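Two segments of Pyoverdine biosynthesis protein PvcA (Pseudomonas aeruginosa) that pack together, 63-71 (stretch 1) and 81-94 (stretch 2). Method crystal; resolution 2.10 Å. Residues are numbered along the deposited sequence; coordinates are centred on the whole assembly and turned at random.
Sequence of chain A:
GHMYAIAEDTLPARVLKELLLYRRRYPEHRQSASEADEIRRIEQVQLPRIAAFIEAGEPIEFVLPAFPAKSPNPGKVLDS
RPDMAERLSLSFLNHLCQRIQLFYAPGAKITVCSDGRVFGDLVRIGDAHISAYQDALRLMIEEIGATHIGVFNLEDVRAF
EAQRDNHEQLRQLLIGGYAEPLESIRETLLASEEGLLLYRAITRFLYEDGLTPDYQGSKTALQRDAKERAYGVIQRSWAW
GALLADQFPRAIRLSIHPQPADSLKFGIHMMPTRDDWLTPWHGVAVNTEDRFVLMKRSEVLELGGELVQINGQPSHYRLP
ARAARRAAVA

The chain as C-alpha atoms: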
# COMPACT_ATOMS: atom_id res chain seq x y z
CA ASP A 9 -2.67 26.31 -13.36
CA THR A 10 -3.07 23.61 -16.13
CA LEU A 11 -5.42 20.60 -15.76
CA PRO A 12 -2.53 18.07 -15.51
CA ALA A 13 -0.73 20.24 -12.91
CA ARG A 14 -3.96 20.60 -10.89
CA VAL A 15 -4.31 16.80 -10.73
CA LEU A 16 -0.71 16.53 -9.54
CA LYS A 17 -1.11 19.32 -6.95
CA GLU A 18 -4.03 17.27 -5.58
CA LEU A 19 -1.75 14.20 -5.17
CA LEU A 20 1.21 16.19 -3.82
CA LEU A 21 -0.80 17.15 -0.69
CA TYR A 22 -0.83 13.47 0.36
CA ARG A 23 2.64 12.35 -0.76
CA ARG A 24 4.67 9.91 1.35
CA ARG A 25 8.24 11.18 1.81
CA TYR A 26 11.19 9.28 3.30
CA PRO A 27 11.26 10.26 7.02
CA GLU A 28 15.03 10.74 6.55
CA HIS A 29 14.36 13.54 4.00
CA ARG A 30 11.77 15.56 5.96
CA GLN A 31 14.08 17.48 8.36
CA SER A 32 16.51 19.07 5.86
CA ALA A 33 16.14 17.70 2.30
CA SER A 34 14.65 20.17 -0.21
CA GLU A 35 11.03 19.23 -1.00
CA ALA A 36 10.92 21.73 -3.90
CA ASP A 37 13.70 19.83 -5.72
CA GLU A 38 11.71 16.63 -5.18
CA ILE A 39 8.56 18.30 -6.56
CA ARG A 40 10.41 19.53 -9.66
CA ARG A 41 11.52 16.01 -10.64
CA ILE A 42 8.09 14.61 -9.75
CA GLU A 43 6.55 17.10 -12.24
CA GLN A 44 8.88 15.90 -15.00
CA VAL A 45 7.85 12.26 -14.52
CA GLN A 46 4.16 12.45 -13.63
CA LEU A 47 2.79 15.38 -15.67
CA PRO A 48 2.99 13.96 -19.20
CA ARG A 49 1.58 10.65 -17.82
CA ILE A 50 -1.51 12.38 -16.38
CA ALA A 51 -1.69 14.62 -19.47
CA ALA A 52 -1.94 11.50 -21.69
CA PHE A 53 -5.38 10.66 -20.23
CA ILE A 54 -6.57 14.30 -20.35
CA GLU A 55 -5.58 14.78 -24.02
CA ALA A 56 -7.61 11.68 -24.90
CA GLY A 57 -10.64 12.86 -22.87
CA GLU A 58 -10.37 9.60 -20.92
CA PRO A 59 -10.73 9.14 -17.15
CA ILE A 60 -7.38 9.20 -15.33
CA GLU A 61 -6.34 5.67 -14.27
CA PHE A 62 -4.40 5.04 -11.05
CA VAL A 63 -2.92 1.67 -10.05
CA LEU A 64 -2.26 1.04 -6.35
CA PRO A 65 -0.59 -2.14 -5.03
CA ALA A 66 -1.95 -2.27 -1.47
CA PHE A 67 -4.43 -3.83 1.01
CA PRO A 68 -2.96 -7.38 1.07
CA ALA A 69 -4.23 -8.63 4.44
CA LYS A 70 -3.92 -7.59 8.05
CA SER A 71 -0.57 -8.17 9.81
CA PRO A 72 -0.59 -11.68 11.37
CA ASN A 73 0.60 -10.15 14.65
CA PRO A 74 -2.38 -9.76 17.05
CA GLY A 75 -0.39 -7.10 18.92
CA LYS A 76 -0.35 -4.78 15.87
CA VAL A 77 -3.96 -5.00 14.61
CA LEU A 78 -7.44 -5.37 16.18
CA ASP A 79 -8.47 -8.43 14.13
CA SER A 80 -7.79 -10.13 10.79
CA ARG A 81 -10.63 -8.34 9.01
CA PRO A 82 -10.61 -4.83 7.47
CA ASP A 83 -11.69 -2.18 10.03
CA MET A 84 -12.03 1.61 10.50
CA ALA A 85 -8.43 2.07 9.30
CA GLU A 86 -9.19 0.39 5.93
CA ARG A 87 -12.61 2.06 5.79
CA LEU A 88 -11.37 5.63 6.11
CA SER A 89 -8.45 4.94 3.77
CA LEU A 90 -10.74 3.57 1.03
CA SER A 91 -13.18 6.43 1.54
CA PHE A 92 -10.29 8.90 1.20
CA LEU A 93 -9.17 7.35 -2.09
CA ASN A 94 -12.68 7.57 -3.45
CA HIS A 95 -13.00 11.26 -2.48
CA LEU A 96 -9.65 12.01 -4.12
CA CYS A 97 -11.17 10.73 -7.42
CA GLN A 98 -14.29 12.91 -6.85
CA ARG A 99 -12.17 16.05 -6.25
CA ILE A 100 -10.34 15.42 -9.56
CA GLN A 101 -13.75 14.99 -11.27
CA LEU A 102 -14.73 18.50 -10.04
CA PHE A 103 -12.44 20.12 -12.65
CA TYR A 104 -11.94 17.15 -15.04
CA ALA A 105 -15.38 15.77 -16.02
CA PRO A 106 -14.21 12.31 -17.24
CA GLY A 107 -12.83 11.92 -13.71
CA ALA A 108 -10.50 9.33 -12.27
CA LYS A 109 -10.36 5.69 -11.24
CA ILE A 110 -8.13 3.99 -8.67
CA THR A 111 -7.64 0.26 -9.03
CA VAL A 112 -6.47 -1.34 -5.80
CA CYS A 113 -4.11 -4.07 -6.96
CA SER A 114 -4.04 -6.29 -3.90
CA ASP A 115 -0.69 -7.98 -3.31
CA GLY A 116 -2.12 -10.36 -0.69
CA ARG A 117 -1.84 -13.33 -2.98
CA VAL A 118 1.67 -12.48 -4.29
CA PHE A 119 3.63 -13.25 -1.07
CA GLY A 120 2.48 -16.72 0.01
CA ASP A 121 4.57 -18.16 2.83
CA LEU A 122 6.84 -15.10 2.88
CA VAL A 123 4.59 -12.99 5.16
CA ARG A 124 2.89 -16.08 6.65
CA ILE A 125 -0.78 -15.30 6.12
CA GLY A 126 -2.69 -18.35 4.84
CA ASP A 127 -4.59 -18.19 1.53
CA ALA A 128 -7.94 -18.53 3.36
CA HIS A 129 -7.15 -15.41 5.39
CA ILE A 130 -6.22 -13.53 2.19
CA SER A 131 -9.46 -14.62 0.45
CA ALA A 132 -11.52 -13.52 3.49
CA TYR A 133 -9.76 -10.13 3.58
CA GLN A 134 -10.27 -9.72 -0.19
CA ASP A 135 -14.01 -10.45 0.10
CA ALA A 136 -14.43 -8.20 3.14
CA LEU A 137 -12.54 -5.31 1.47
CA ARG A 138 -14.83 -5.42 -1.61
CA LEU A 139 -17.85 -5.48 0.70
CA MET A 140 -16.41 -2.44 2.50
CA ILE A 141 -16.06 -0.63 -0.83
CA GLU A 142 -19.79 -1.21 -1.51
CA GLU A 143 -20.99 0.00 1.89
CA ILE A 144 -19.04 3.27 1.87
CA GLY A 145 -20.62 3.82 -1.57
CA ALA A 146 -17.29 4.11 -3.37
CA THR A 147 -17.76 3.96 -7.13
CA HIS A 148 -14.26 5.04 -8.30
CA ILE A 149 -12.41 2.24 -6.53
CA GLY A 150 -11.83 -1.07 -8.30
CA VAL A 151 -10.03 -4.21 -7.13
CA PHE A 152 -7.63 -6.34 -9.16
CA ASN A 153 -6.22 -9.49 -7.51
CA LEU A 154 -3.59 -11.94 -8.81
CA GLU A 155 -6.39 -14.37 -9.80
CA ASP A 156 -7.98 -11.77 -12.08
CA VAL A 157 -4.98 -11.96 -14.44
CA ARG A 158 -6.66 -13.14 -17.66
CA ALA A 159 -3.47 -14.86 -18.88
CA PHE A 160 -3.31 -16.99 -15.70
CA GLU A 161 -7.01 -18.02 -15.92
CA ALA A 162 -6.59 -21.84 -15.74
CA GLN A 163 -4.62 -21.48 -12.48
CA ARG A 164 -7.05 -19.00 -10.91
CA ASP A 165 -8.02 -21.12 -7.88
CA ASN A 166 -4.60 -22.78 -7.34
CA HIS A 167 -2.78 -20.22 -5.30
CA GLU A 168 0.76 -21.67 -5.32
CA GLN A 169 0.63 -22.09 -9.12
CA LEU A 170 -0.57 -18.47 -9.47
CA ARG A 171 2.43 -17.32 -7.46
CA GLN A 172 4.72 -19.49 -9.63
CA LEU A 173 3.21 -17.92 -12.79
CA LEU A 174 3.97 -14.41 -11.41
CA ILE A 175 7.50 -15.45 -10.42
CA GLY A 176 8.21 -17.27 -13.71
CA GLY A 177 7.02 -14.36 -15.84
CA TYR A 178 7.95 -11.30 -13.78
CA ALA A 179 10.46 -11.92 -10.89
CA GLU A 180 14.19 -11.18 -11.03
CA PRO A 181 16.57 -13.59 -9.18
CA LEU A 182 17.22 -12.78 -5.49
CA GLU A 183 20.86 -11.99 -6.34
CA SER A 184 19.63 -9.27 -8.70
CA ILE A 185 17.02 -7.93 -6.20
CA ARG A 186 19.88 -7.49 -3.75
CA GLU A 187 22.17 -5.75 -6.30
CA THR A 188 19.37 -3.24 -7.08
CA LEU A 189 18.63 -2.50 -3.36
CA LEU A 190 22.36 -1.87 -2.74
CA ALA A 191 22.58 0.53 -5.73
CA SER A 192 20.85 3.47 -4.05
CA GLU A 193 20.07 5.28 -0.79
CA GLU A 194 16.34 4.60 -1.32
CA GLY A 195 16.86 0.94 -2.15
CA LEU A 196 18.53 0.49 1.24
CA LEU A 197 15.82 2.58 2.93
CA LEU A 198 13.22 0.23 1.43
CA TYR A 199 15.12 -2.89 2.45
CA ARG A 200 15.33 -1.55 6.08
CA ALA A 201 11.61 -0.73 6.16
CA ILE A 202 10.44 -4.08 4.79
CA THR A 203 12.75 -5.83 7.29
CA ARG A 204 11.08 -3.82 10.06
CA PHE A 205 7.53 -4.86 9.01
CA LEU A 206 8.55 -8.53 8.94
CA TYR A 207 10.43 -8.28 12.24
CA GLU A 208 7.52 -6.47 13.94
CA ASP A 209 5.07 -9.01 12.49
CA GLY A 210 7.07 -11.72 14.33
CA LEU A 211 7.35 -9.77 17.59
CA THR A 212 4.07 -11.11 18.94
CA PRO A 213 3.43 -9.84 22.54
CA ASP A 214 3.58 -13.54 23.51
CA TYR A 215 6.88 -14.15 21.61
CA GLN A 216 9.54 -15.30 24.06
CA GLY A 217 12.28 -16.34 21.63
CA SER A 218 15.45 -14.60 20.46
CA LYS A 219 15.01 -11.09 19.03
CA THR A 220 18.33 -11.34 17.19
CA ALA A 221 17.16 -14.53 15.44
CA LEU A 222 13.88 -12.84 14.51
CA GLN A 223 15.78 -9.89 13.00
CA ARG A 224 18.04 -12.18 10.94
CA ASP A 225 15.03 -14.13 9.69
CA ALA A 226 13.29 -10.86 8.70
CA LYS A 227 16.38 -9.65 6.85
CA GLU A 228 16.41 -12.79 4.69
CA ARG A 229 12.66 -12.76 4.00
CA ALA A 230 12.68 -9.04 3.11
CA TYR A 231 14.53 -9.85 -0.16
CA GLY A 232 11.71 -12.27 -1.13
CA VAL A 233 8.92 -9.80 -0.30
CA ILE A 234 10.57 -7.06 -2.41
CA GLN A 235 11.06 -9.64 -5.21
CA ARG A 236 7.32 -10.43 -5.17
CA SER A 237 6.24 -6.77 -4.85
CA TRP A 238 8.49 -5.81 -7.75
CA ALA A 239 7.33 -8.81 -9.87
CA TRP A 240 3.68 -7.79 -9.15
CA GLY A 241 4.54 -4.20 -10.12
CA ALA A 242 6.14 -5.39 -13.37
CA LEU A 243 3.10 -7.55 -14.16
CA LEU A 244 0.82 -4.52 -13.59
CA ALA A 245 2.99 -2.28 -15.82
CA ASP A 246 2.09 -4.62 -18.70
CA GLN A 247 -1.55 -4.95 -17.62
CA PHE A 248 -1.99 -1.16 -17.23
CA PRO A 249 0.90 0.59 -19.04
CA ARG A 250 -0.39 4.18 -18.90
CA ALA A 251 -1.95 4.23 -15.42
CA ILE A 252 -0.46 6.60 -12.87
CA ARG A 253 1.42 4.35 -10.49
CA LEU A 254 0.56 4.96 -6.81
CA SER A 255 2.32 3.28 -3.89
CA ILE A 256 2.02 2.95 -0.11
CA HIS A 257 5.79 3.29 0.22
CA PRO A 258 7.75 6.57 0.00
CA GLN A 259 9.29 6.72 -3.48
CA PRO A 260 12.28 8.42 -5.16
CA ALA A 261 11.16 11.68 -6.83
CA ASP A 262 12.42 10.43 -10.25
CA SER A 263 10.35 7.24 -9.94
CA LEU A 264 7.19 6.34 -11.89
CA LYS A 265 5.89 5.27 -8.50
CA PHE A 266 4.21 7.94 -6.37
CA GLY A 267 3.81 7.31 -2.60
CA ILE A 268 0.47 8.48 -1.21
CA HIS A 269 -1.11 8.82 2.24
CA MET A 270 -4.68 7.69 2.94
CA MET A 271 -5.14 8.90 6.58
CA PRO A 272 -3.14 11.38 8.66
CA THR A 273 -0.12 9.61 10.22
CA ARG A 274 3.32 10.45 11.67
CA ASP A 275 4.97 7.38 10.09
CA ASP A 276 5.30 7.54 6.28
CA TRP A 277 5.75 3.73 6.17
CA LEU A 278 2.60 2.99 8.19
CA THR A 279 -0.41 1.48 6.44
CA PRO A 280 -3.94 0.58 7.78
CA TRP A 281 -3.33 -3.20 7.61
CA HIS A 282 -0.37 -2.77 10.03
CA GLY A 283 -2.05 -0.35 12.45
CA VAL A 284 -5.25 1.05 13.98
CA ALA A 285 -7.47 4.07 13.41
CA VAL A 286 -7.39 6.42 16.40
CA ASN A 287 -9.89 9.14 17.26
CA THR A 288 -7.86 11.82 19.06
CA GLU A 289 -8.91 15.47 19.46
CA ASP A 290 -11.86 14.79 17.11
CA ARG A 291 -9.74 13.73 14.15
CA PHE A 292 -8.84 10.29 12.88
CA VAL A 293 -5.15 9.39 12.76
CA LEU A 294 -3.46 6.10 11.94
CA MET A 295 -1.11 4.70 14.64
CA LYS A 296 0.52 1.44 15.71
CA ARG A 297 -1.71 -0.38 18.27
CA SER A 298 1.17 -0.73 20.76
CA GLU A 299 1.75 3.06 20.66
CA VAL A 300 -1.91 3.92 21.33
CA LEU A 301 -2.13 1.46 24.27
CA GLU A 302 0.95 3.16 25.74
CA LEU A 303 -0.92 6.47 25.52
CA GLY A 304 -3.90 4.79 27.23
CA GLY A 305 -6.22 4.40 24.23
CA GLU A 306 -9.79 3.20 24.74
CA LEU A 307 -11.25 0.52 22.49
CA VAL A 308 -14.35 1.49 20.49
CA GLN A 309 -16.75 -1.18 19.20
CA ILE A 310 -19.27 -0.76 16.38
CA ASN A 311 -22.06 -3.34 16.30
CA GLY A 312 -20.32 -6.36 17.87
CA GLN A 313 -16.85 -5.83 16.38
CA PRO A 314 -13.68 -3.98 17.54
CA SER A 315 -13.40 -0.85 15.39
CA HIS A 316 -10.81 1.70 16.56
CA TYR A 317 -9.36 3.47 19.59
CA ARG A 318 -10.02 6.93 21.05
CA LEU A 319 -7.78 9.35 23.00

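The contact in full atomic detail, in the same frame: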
# COMPACT_ATOMS: atom_id res chain seq x y z
N VAL A 63 -3.15 3.03 -10.54
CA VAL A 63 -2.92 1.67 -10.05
C VAL A 63 -2.26 1.79 -8.68
O VAL A 63 -1.31 2.55 -8.51
CB VAL A 63 -2.05 0.87 -11.04
CG1 VAL A 63 -1.36 -0.31 -10.35
CG2 VAL A 63 -2.92 0.40 -12.21
N LEU A 64 -2.78 1.03 -7.71
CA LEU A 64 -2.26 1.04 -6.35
C LEU A 64 -2.08 -0.38 -5.77
O LEU A 64 -3.07 -1.01 -5.38
CB LEU A 64 -3.22 1.83 -5.44
CG LEU A 64 -2.93 1.88 -3.93
CD1 LEU A 64 -1.49 2.31 -3.63
CD2 LEU A 64 -3.93 2.76 -3.19
N PRO A 65 -0.83 -0.88 -5.72
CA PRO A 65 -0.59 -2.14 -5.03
C PRO A 65 -0.65 -1.93 -3.52
O PRO A 65 0.18 -1.18 -2.95
CB PRO A 65 0.85 -2.52 -5.47
CG PRO A 65 1.17 -1.60 -6.59
CD PRO A 65 0.42 -0.35 -6.29
N ALA A 66 -1.65 -2.54 -2.88
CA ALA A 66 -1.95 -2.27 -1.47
C ALA A 66 -3.06 -3.19 -0.95
O ALA A 66 -3.64 -3.97 -1.71
CB ALA A 66 -2.38 -0.81 -1.29
N PHE A 67 -3.35 -3.08 0.35
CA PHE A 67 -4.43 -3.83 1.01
C PHE A 67 -4.30 -5.36 0.82
O PHE A 67 -5.22 -6.00 0.28
CB PHE A 67 -5.81 -3.34 0.55
CG PHE A 67 -6.11 -1.90 0.88
CD1 PHE A 67 -5.86 -0.88 -0.06
CD2 PHE A 67 -6.68 -1.56 2.11
CE1 PHE A 67 -6.17 0.46 0.24
CE2 PHE A 67 -6.98 -0.24 2.42
CZ PHE A 67 -6.73 0.78 1.48
N PRO A 68 -3.16 -5.94 1.24
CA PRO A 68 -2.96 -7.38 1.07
C PRO A 68 -3.75 -8.24 2.06
O PRO A 68 -4.40 -9.20 1.68
CB PRO A 68 -1.45 -7.56 1.29
CG PRO A 68 -1.08 -6.47 2.21
CD PRO A 68 -1.99 -5.29 1.85
N ALA A 69 -3.63 -7.90 3.34
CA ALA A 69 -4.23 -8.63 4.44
C ALA A 69 -3.71 -7.94 5.66
O ALA A 69 -2.70 -7.23 5.59
CB ALA A 69 -3.78 -10.10 4.46
N LYS A 70 -4.39 -8.12 6.78
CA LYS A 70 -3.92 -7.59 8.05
C LYS A 70 -2.61 -8.28 8.46
O LYS A 70 -2.38 -9.45 8.13
CB LYS A 70 -5.00 -7.79 9.12
CG LYS A 70 -5.40 -6.52 9.88
CD LYS A 70 -6.22 -5.56 9.07
CE LYS A 70 -6.98 -4.58 9.96
NZ LYS A 70 -6.60 -3.15 9.79
N SER A 71 -1.73 -7.55 9.16
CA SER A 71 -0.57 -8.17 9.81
C SER A 71 -1.01 -9.39 10.64
O SER A 71 -2.05 -9.33 11.31
CB SER A 71 0.14 -7.15 10.70
OG SER A 71 0.92 -7.78 11.70
N ARG A 81 -9.77 -8.93 10.02
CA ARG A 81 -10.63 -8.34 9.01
C ARG A 81 -10.33 -6.84 8.83
O ARG A 81 -9.81 -6.21 9.74
CB ARG A 81 -12.11 -8.58 9.35
CG ARG A 81 -12.55 -7.99 10.67
CD ARG A 81 -13.91 -8.52 11.10
NE ARG A 81 -14.17 -8.18 12.49
CZ ARG A 81 -14.30 -9.06 13.48
NH1 ARG A 81 -14.23 -10.36 13.24
NH2 ARG A 81 -14.53 -8.63 14.71
N PRO A 82 -10.66 -6.29 7.65
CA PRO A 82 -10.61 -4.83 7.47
C PRO A 82 -11.44 -4.09 8.54
O PRO A 82 -12.50 -4.58 8.93
CB PRO A 82 -11.23 -4.61 6.09
CG PRO A 82 -11.19 -5.91 5.41
CD PRO A 82 -11.12 -6.99 6.44
N ASP A 83 -10.96 -2.94 9.00
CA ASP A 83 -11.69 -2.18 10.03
C ASP A 83 -11.73 -0.68 9.70
O ASP A 83 -11.58 -0.30 8.52
CB ASP A 83 -11.15 -2.48 11.45
CG ASP A 83 -9.68 -2.10 11.64
OD1 ASP A 83 -9.17 -1.16 11.01
OD2 ASP A 83 -9.01 -2.74 12.46
N MET A 84 -11.95 0.15 10.71
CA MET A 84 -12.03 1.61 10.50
C MET A 84 -10.80 2.21 9.79
O MET A 84 -10.90 3.15 9.00
CB MET A 84 -12.33 2.32 11.83
CG MET A 84 -12.64 3.81 11.70
SD MET A 84 -14.18 4.18 10.85
CE MET A 84 -15.34 3.95 12.18
N ALA A 85 -9.63 1.63 10.02
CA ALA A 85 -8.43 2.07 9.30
C ALA A 85 -8.54 1.84 7.78
O ALA A 85 -8.29 2.76 7.00
CB ALA A 85 -7.18 1.40 9.88
N GLU A 86 -8.91 0.63 7.36
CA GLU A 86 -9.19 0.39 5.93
C GLU A 86 -10.32 1.26 5.41
O GLU A 86 -10.23 1.82 4.31
CB GLU A 86 -9.56 -1.07 5.65
CG GLU A 86 -8.39 -2.01 5.49
CD GLU A 86 -7.85 -2.50 6.82
OE1 GLU A 86 -8.33 -2.04 7.88
OE2 GLU A 86 -6.95 -3.35 6.79
N ARG A 87 -11.39 1.38 6.22
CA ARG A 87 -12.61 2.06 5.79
C ARG A 87 -12.36 3.52 5.45
O ARG A 87 -12.76 3.99 4.38
CB ARG A 87 -13.71 1.95 6.85
CG ARG A 87 -15.00 2.72 6.47
CD ARG A 87 -16.11 2.50 7.48
NE ARG A 87 -16.23 1.10 7.89
CZ ARG A 87 -17.03 0.21 7.30
NH1 ARG A 87 -17.79 0.56 6.26
NH2 ARG A 87 -17.08 -1.03 7.76
N LEU A 88 -11.68 4.22 6.35
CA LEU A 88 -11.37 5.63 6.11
C LEU A 88 -10.35 5.83 5.00
O LEU A 88 -10.38 6.83 4.30
CB LEU A 88 -10.91 6.29 7.40
CG LEU A 88 -11.99 6.46 8.47
CD1 LEU A 88 -11.34 6.81 9.77
CD2 LEU A 88 -13.00 7.54 8.05
N SER A 89 -9.42 4.88 4.86
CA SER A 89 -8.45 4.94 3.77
C SER A 89 -9.12 4.78 2.40
O SER A 89 -8.83 5.54 1.46
CB SER A 89 -7.35 3.89 3.94
OG SER A 89 -6.64 4.11 5.14
N LEU A 90 -10.02 3.80 2.29
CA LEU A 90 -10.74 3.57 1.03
C LEU A 90 -11.68 4.72 0.70
O LEU A 90 -11.87 5.06 -0.48
CB LEU A 90 -11.50 2.25 1.06
CG LEU A 90 -10.66 0.96 1.11
CD1 LEU A 90 -11.49 -0.21 1.64
CD2 LEU A 90 -10.05 0.66 -0.27
N SER A 91 -12.28 5.30 1.73
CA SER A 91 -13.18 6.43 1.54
C SER A 91 -12.38 7.64 1.06
O SER A 91 -12.81 8.38 0.16
CB SER A 91 -13.94 6.72 2.83
OG SER A 91 -14.79 7.83 2.65
N PHE A 92 -11.19 7.83 1.63
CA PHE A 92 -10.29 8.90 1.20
C PHE A 92 -9.94 8.80 -0.29
O PHE A 92 -9.94 9.81 -1.01
CB PHE A 92 -8.98 8.93 2.00
CG PHE A 92 -7.93 9.82 1.37
CD1 PHE A 92 -7.95 11.19 1.59
CD2 PHE A 92 -6.99 9.28 0.50
CE1 PHE A 92 -7.03 12.01 0.98
CE2 PHE A 92 -6.05 10.10 -0.13
CZ PHE A 92 -6.07 11.46 0.11
N LEU A 93 -9.62 7.58 -0.73
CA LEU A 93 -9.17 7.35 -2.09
C LEU A 93 -10.30 7.65 -3.06
O LEU A 93 -10.09 8.21 -4.13
CB LEU A 93 -8.69 5.91 -2.27
CG LEU A 93 -7.37 5.48 -1.60
CD1 LEU A 93 -7.20 3.99 -1.77
CD2 LEU A 93 -6.19 6.23 -2.19
N ASN A 94 -11.51 7.25 -2.67
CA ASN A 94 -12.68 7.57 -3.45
C ASN A 94 -12.94 9.08 -3.56
O ASN A 94 -13.30 9.56 -4.63
CB ASN A 94 -13.92 6.85 -2.94
CG ASN A 94 -15.05 6.89 -3.94
OD1 ASN A 94 -14.97 6.24 -4.98
ND2 ASN A 94 -16.09 7.67 -3.65

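The most unusual feature of this contact is a buried lysine held at the start of a helix by two acidic side chains. Lys70 NZ lies 2.8 Å from Glu86 OE1 and 3.5 Å from Asp83 OD1, and both pairs are salt bridges. The hydrogen bond to Glu86 OE1 is the shortest of the three. The bond to Asp83 OD1 is weak, as is a second bond to Glu86, with Lys70 NZ 3.0 Å from Glu86 OE2. The ammonium group therefore meets both carboxylate oxygens of Glu86. It is also hydrogen-bonded elsewhere in the structure. All three residues are buried, so the opposite charges offset one another where little solvent is available.

The two acids are also tied to the helix start. Asp83 is the N-cap of the helix that begins at Met84. Its OD1 accepts from Ala85 N at 3.0 Å, which satisfies a backbone amide that has no partner in the preceding turn. Separately, Asp83 N donates to Glu86 OE1 at 3.0 Å, with a nearly straight N-H...acceptor angle of 175°. The side chains of Asp83 and Glu86 thus each bind a backbone amide at the helix start. Asp83 OD1 and Glu86 OE1 do double duty, because each also accepts from Lys70 NZ. The Glu86 side chain is bent, with chi1 at -83° and chi2 at 83°.

Lys70 reaches these acids with a bent side chain. Its chi1 of -127° and chi4 of 117° both lie between the usual wells. On the way, Lys70 CE passes 3.3 Å from Arg81 O, so the chain also packs against the backbone before the helix. The side chain of Arg81 takes no part in this; its CA-to-CB bond points away, and the residue is exposed.

Phe67 forms the second centre of the contact. Its phi and psi are both positive, 55° and 58°, a left-handed backbone conformation that is uncommon for a residue with a side chain. Its CA-to-CB bond points toward the helix. Leu90 CD2 lies over one face of the ring, 4.1 Å from the centroid and 25° off the normal, which makes a CH-pi contact. Three other helix residues meet the ring edge. Phe67 CD2 is 3.8 Å from Glu86 CG, Phe67 CZ is 4.0 Å from Ser89 CB, and Phe67 CE1 is 4.2 Å from Leu93 CD1. Glu86 thus presents a methylene to the ring while its carboxylate binds Lys70. Ser89 turns its hydroxyl back to its own helix, where OG donates to Ala85 O at 2.8 Å.

Leu93 carries the apolar packing on to the strand. Its CD1 touches Leu64 CD2 at 3.8 Å, and both residues are buried. The backbones are well apart here, with Leu64 CA 10.3 Å from Leu93 CA. At the other end, Lys70 CA is 6.8 Å from Arg81 CA. No backbone hydrogen bond joins the two stretches; every hydrogen bond between them comes from Lys70 NZ.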